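Local coordinates for protein DTDP-4-dehydrorhamnose reductase, rfbD ortholog (Clostridium acetobutylicum, PDB 1VL0) that probably catalyses the NAD(P)H-dependent reduction of dTDP-6-deoxy-L-lyxo-4-hexulose to dTDP-L-rhamnose, the last step of dTDP-L-rhamnose biosynthesis, at residues V186-L200 and C218-A230. Sequence-based numbering, arbitrary orientation.
Sequences VVHDQVGTPTSTVDL and CTCKGICSWYDFA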
loop_
_atom_site.group_PDB
_atom_site.type_symbol
_atom_site.label_atom_id
_atom_site.label_comp_id
_atom_site.label_asym_id
_atom_site.label_seq_id
_atom_site.Cartn_x
_atom_site.Cartn_y
_atom_site.Cartn_z
ATOM N N VAL A 186 -10.390 39.213 3.706
ATOM C CA VAL A 186 -9.736 37.980 3.245
ATOM C C VAL A 186 -9.154 37.231 4.460
ATOM O O VAL A 186 -8.561 37.842 5.339
ATOM C CB VAL A 186 -8.630 38.276 2.190
ATOM C CG1 VAL A 186 -8.023 36.986 1.647
ATOM C CG2 VAL A 186 -9.172 39.051 1.030
ATOM N N VAL A 187 -9.329 35.915 4.508
ATOM C CA VAL A 187 -8.867 35.127 5.659
ATOM C C VAL A 187 -7.373 35.196 5.841
ATOM O O VAL A 187 -6.605 35.010 4.882
ATOM C CB VAL A 187 -9.264 33.608 5.620
ATOM C CG1 VAL A 187 -10.736 33.444 5.883
ATOM C CG2 VAL A 187 -8.872 32.923 4.306
ATOM N N HIS A 188 -6.976 35.486 7.074
ATOM C CA HIS A 188 -5.565 35.541 7.478
ATOM C C HIS A 188 -5.134 34.323 8.365
ATOM O O HIS A 188 -3.958 34.150 8.718
ATOM C CB HIS A 188 -5.319 36.847 8.228
ATOM C CG HIS A 188 -3.882 37.236 8.322
ATOM N ND1 HIS A 188 -2.960 36.949 7.333
ATOM C CD2 HIS A 188 -3.212 37.925 9.273
ATOM C CE1 HIS A 188 -1.780 37.431 7.681
ATOM N NE2 HIS A 188 -1.908 38.031 8.850
ATOM N N ASP A 189 -6.096 33.476 8.710
ATOM C CA ASP A 189 -5.838 32.322 9.562
ATOM C C ASP A 189 -5.747 31.015 8.779
ATOM O O ASP A 189 -5.822 29.949 9.344
ATOM C CB ASP A 189 -6.859 32.242 10.710
ATOM C CG ASP A 189 -8.290 32.029 10.245
ATOM O OD1 ASP A 189 -8.537 31.883 9.033
ATOM O OD2 ASP A 189 -9.262 31.988 11.058
ATOM N N GLN A 190 -5.576 31.090 7.467
ATOM C CA GLN A 190 -5.300 29.898 6.663
ATOM C C GLN A 190 -4.034 30.191 5.857
ATOM O O GLN A 190 -3.972 31.215 5.189
ATOM C CB GLN A 190 -6.440 29.602 5.709
ATOM C CG GLN A 190 -7.829 29.318 6.373
ATOM C CD GLN A 190 -8.926 29.097 5.318
ATOM O OE1 GLN A 190 -8.643 28.629 4.199
ATOM N NE2 GLN A 190 -10.160 29.439 5.659
ATOM N N VAL A 191 -3.026 29.328 5.965
ATOM C CA VAL A 191 -1.733 29.596 5.376
ATOM C C VAL A 191 -1.301 28.435 4.484
ATOM O O VAL A 191 -1.676 27.285 4.688
ATOM C CB VAL A 191 -0.600 29.948 6.405
ATOM C CG1 VAL A 191 -1.072 31.024 7.450
ATOM C CG2 VAL A 191 -0.131 28.758 7.098
ATOM N N GLY A 192 -0.508 28.771 3.486
ATOM C CA GLY A 192 -0.076 27.829 2.461
ATOM C C GLY A 192 0.891 28.614 1.616
ATOM O O GLY A 192 1.520 29.532 2.088
ATOM N N THR A 193 0.984 28.260 0.348
ATOM C CA THR A 193 1.836 28.949 -0.586
ATOM C C THR A 193 1.158 28.978 -1.959
ATOM O O THR A 193 0.870 27.902 -2.498
ATOM C CB THR A 193 3.159 28.216 -0.793
ATOM O OG1 THR A 193 3.686 27.797 0.475
ATOM C CG2 THR A 193 4.176 29.187 -1.455
ATOM N N PRO A 194 0.957 30.189 -2.515
ATOM C CA PRO A 194 0.431 30.363 -3.885
ATOM C C PRO A 194 1.347 29.688 -4.862
ATOM O O PRO A 194 2.567 29.810 -4.694
ATOM C CB PRO A 194 0.485 31.879 -4.080
ATOM C CG PRO A 194 0.423 32.450 -2.633
ATOM C CD PRO A 194 1.214 31.489 -1.842
ATOM N N THR A 195 0.784 28.967 -5.864
ATOM C CA THR A 195 1.572 28.201 -6.784
ATOM C C THR A 195 1.136 28.435 -8.185
ATOM O O THR A 195 -0.056 28.396 -8.478
ATOM C CB THR A 195 1.492 26.686 -6.437
ATOM O OG1 THR A 195 2.034 26.503 -5.123
ATOM C CG2 THR A 195 2.386 25.831 -7.361
ATOM N N SER A 196 2.114 28.773 -9.022
ATOM C CA SER A 196 1.856 29.048 -10.450
ATOM C C SER A 196 1.904 27.737 -11.174
ATOM O O SER A 196 2.730 26.923 -10.856
ATOM C CB SER A 196 2.946 29.988 -11.055
ATOM O OG SER A 196 2.710 30.184 -12.463
ATOM N N THR A 197 1.090 27.557 -12.216
ATOM C CA THR A 197 1.185 26.361 -13.057
ATOM C C THR A 197 2.499 26.266 -13.802
ATOM O O THR A 197 2.894 25.200 -14.284
ATOM C CB THR A 197 0.050 26.306 -14.102
ATOM O OG1 THR A 197 -0.052 27.571 -14.803
ATOM C CG2 THR A 197 -1.281 26.102 -13.428
ATOM N N VAL A 198 3.178 27.382 -13.967
ATOM C CA VAL A 198 4.440 27.370 -14.701
ATOM C C VAL A 198 5.426 26.519 -13.937
ATOM O O VAL A 198 6.141 25.735 -14.524
ATOM C CB VAL A 198 5.021 28.806 -14.850
ATOM C CG1 VAL A 198 6.481 28.781 -15.385
ATOM C CG2 VAL A 198 4.097 29.635 -15.751
ATOM N N ASP A 199 5.505 26.743 -12.620
ATOM C CA ASP A 199 6.438 25.985 -11.767
ATOM C C ASP A 199 6.014 24.515 -11.603
ATOM O O ASP A 199 6.858 23.643 -11.529
ATOM C CB ASP A 199 6.491 26.632 -10.379
ATOM C CG ASP A 199 7.075 28.015 -10.436
ATOM O OD1 ASP A 199 6.282 28.934 -10.753
ATOM O OD2 ASP A 199 8.317 28.237 -10.258
ATOM N N LEU A 200 4.699 24.282 -11.482
ATOM C CA LEU A 200 4.164 22.955 -11.330
ATOM C C LEU A 200 4.455 22.136 -12.574
ATOM O O LEU A 200 4.905 21.011 -12.494
ATOM C CB LEU A 200 2.651 23.001 -11.042
ATOM C CG LEU A 200 1.964 21.609 -10.916
ATOM C CD1 LEU A 200 2.609 20.684 -9.869
ATOM C CD2 LEU A 200 0.486 21.866 -10.625
ATOM N N CYS A 218 4.716 19.834 -4.588
ATOM C CA CYS A 218 5.143 20.871 -5.512
ATOM C C CYS A 218 4.278 22.111 -5.386
ATOM O O CYS A 218 3.279 22.266 -6.115
ATOM C CB CYS A 218 5.104 20.370 -6.956
ATOM S SG CYS A 218 5.830 21.634 -8.005
ATOM N N THR A 219 4.633 22.950 -4.403
ATOM C CA THR A 219 4.199 24.315 -4.352
ATOM C C THR A 219 5.433 25.262 -4.486
ATOM O O THR A 219 6.599 24.856 -4.342
ATOM C CB THR A 219 3.435 24.612 -3.045
ATOM O OG1 THR A 219 4.271 24.357 -1.905
ATOM C CG2 THR A 219 2.262 23.688 -2.892
ATOM N N CYS A 220 5.139 26.540 -4.732
ATOM C CA CYS A 220 6.180 27.535 -4.796
ATOM C C CYS A 220 6.869 27.683 -3.428
ATOM O O CYS A 220 6.360 27.225 -2.398
ATOM C CB CYS A 220 5.630 28.876 -5.365
ATOM S SG CYS A 220 5.414 28.919 -7.214
ATOM N N LYS A 221 8.059 28.278 -3.414
ATOM C CA LYS A 221 8.779 28.471 -2.143
ATOM C C LYS A 221 8.135 29.543 -1.306
ATOM O O LYS A 221 7.515 30.470 -1.840
ATOM C CB LYS A 221 10.232 28.824 -2.388
ATOM C CG LYS A 221 11.028 27.799 -3.140
ATOM C CD LYS A 221 12.462 28.325 -3.264
ATOM C CE LYS A 221 13.307 27.696 -4.334
ATOM N NZ LYS A 221 13.277 26.325 -4.224
ATOM N N GLY A 222 8.266 29.427 0.018
ATOM C CA GLY A 222 7.734 30.423 0.913
ATOM C C GLY A 222 6.417 30.024 1.549
ATOM O O GLY A 222 5.963 28.887 1.425
ATOM N N ILE A 223 5.813 30.988 2.235
ATOM C CA ILE A 223 4.601 30.786 3.032
ATOM C C ILE A 223 3.868 32.111 3.216
ATOM O O ILE A 223 4.490 33.123 3.454
ATOM C CB ILE A 223 4.975 30.182 4.411
ATOM C CG1 ILE A 223 3.803 30.274 5.398
ATOM C CG2 ILE A 223 6.204 30.908 5.001
ATOM C CD1 ILE A 223 4.064 29.632 6.736
ATOM N N CYS A 224 2.541 32.090 3.098
ATOM C CA CYS A 224 1.702 33.227 3.448
ATOM C C CYS A 224 0.253 32.803 3.700
ATOM O O CYS A 224 -0.112 31.651 3.514
ATOM C CB CYS A 224 1.790 34.280 2.348
ATOM S SG CYS A 224 1.024 33.807 0.761
ATOM N N SER A 225 -0.558 33.740 4.172
ATOM C CA SER A 225 -2.000 33.561 4.259
ATOM C C SER A 225 -2.668 34.036 2.975
ATOM O O SER A 225 -2.027 34.728 2.163
ATOM C CB SER A 225 -2.569 34.388 5.414
ATOM O OG SER A 225 -2.478 35.776 5.092
ATOM N N TRP A 226 -3.964 33.720 2.812
ATOM C CA TRP A 226 -4.755 34.259 1.682
ATOM C C TRP A 226 -4.793 35.780 1.696
ATOM O O TRP A 226 -4.757 36.404 0.619
ATOM C CB TRP A 226 -6.179 33.721 1.633
ATOM C CG TRP A 226 -6.287 32.285 1.320
ATOM C CD1 TRP A 226 -6.574 31.274 2.206
ATOM C CD2 TRP A 226 -6.168 31.661 0.035
ATOM N NE1 TRP A 226 -6.615 30.065 1.553
ATOM C CE2 TRP A 226 -6.359 30.271 0.222
ATOM C CE3 TRP A 226 -5.884 32.132 -1.254
ATOM C CZ2 TRP A 226 -6.309 29.356 -0.829
ATOM C CZ3 TRP A 226 -5.809 31.230 -2.291
ATOM C CH2 TRP A 226 -6.025 29.847 -2.078
ATOM N N TYR A 227 -4.858 36.362 2.896
ATOM C CA TYR A 227 -4.785 37.804 3.092
ATOM C C TYR A 227 -3.468 38.368 2.482
ATOM O O TYR A 227 -3.476 39.276 1.662
ATOM C CB TYR A 227 -4.959 38.151 4.585
ATOM C CG TYR A 227 -4.540 39.572 4.921
ATOM C CD1 TYR A 227 -5.379 40.660 4.652
ATOM C CD2 TYR A 227 -3.271 39.828 5.450
ATOM C CE1 TYR A 227 -4.975 41.954 4.926
ATOM C CE2 TYR A 227 -2.857 41.104 5.725
ATOM C CZ TYR A 227 -3.715 42.174 5.461
ATOM O OH TYR A 227 -3.300 43.443 5.750
ATOM N N ASP A 228 -2.335 37.780 2.839
ATOM C CA ASP A 228 -1.058 38.217 2.315
ATOM C C ASP A 228 -1.027 38.087 0.772
ATOM O O ASP A 228 -0.438 38.904 0.066
ATOM C CB ASP A 228 0.058 37.360 2.856
ATOM C CG ASP A 228 0.256 37.463 4.354
ATOM O OD1 ASP A 228 0.087 38.570 4.909
ATOM O OD2 ASP A 228 0.597 36.460 5.025
ATOM N N PHE A 229 -1.634 37.033 0.274
ATOM C CA PHE A 229 -1.703 36.752 -1.182
ATOM C C PHE A 229 -2.461 37.914 -1.852
ATOM O O PHE A 229 -1.959 38.517 -2.810
ATOM C CB PHE A 229 -2.381 35.407 -1.342
ATOM C CG PHE A 229 -2.377 34.819 -2.727
ATOM C CD1 PHE A 229 -1.726 35.408 -3.814
ATOM C CD2 PHE A 229 -3.035 33.618 -2.938
ATOM C CE1 PHE A 229 -1.752 34.804 -5.082
ATOM C CE2 PHE A 229 -3.043 33.028 -4.205
ATOM C CZ PHE A 229 -2.416 33.637 -5.273
ATOM N N ALA A 230 -3.620 38.276 -1.289
ATOM C CA ALA A 230 -4.449 39.377 -1.802
ATOM C C ALA A 230 -3.692 40.712 -1.770
ATOM O O ALA A 230 -3.677 41.457 -2.750
ATOM C CB ALA A 230 -5.738 39.474 -1.014
HETATM O O HOH W 1 -6.637 27.103 2.698
HETATM O O HOH W 2 2.745 25.078 0.121
#
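H188 reaches over the N-terminus of the helix that starts at W226. Its CG stands anti to the backbone N (chi1 -162°), which swings the imidazole across to S225, where H188 ND1 and S225 OG share a hydrogen bond of 2.6 Å at the ring's edge; either could donate. S225 is the N-cap: its OG accepts from D228 N, while D228 OD2 takes S225 N from 3.1 Å, completing a capping box. Y227 comes over one face of the H188 imidazole, CD2 leading, in an edge-to-face pair with planes 66° apart; its own N-H bonds to V187 O. Next to it V187 CG2 lies alongside the indole, 3.5 Å from W226 CD1. The Q190 amide, its NE2 bonded to T248 OG1, stands nearly perpendicular to the indole, and a water in the indole plane links Q190 OE1 to W226 NE1.

Farther along, G192 and C224 form an antiparallel hydrogen-bonded pair, G192 N to C224 O and C224 N to G192 O, each 2.9 Å. T193 OG1 donates to G222 O (2.7 Å) from above the carbonyl plane and receives a water shared with T219 OG1, and T195 OG1 accepts from C220 N. P194 lays its CB-CG edge over one face of F229 in a CH-pi contact, CG 3.6 Å from the ring centroid and almost on its normal, with C224 SG against CD.

The short 191-196/224-225 pairing extends the central sheet beyond strand 155-164, whose W162 stacks on W226. Strand 242-246 flanks V186, H188 and Y227, while helix 279-290 packs on T193, P194 and C224 through W279. At the far end L200, against C218 SG, approaches the NADH-binding L24 and L163, consistent with a contact running from the Rossmann-type cofactor-binding part toward the smaller, probably substrate-binding lobe.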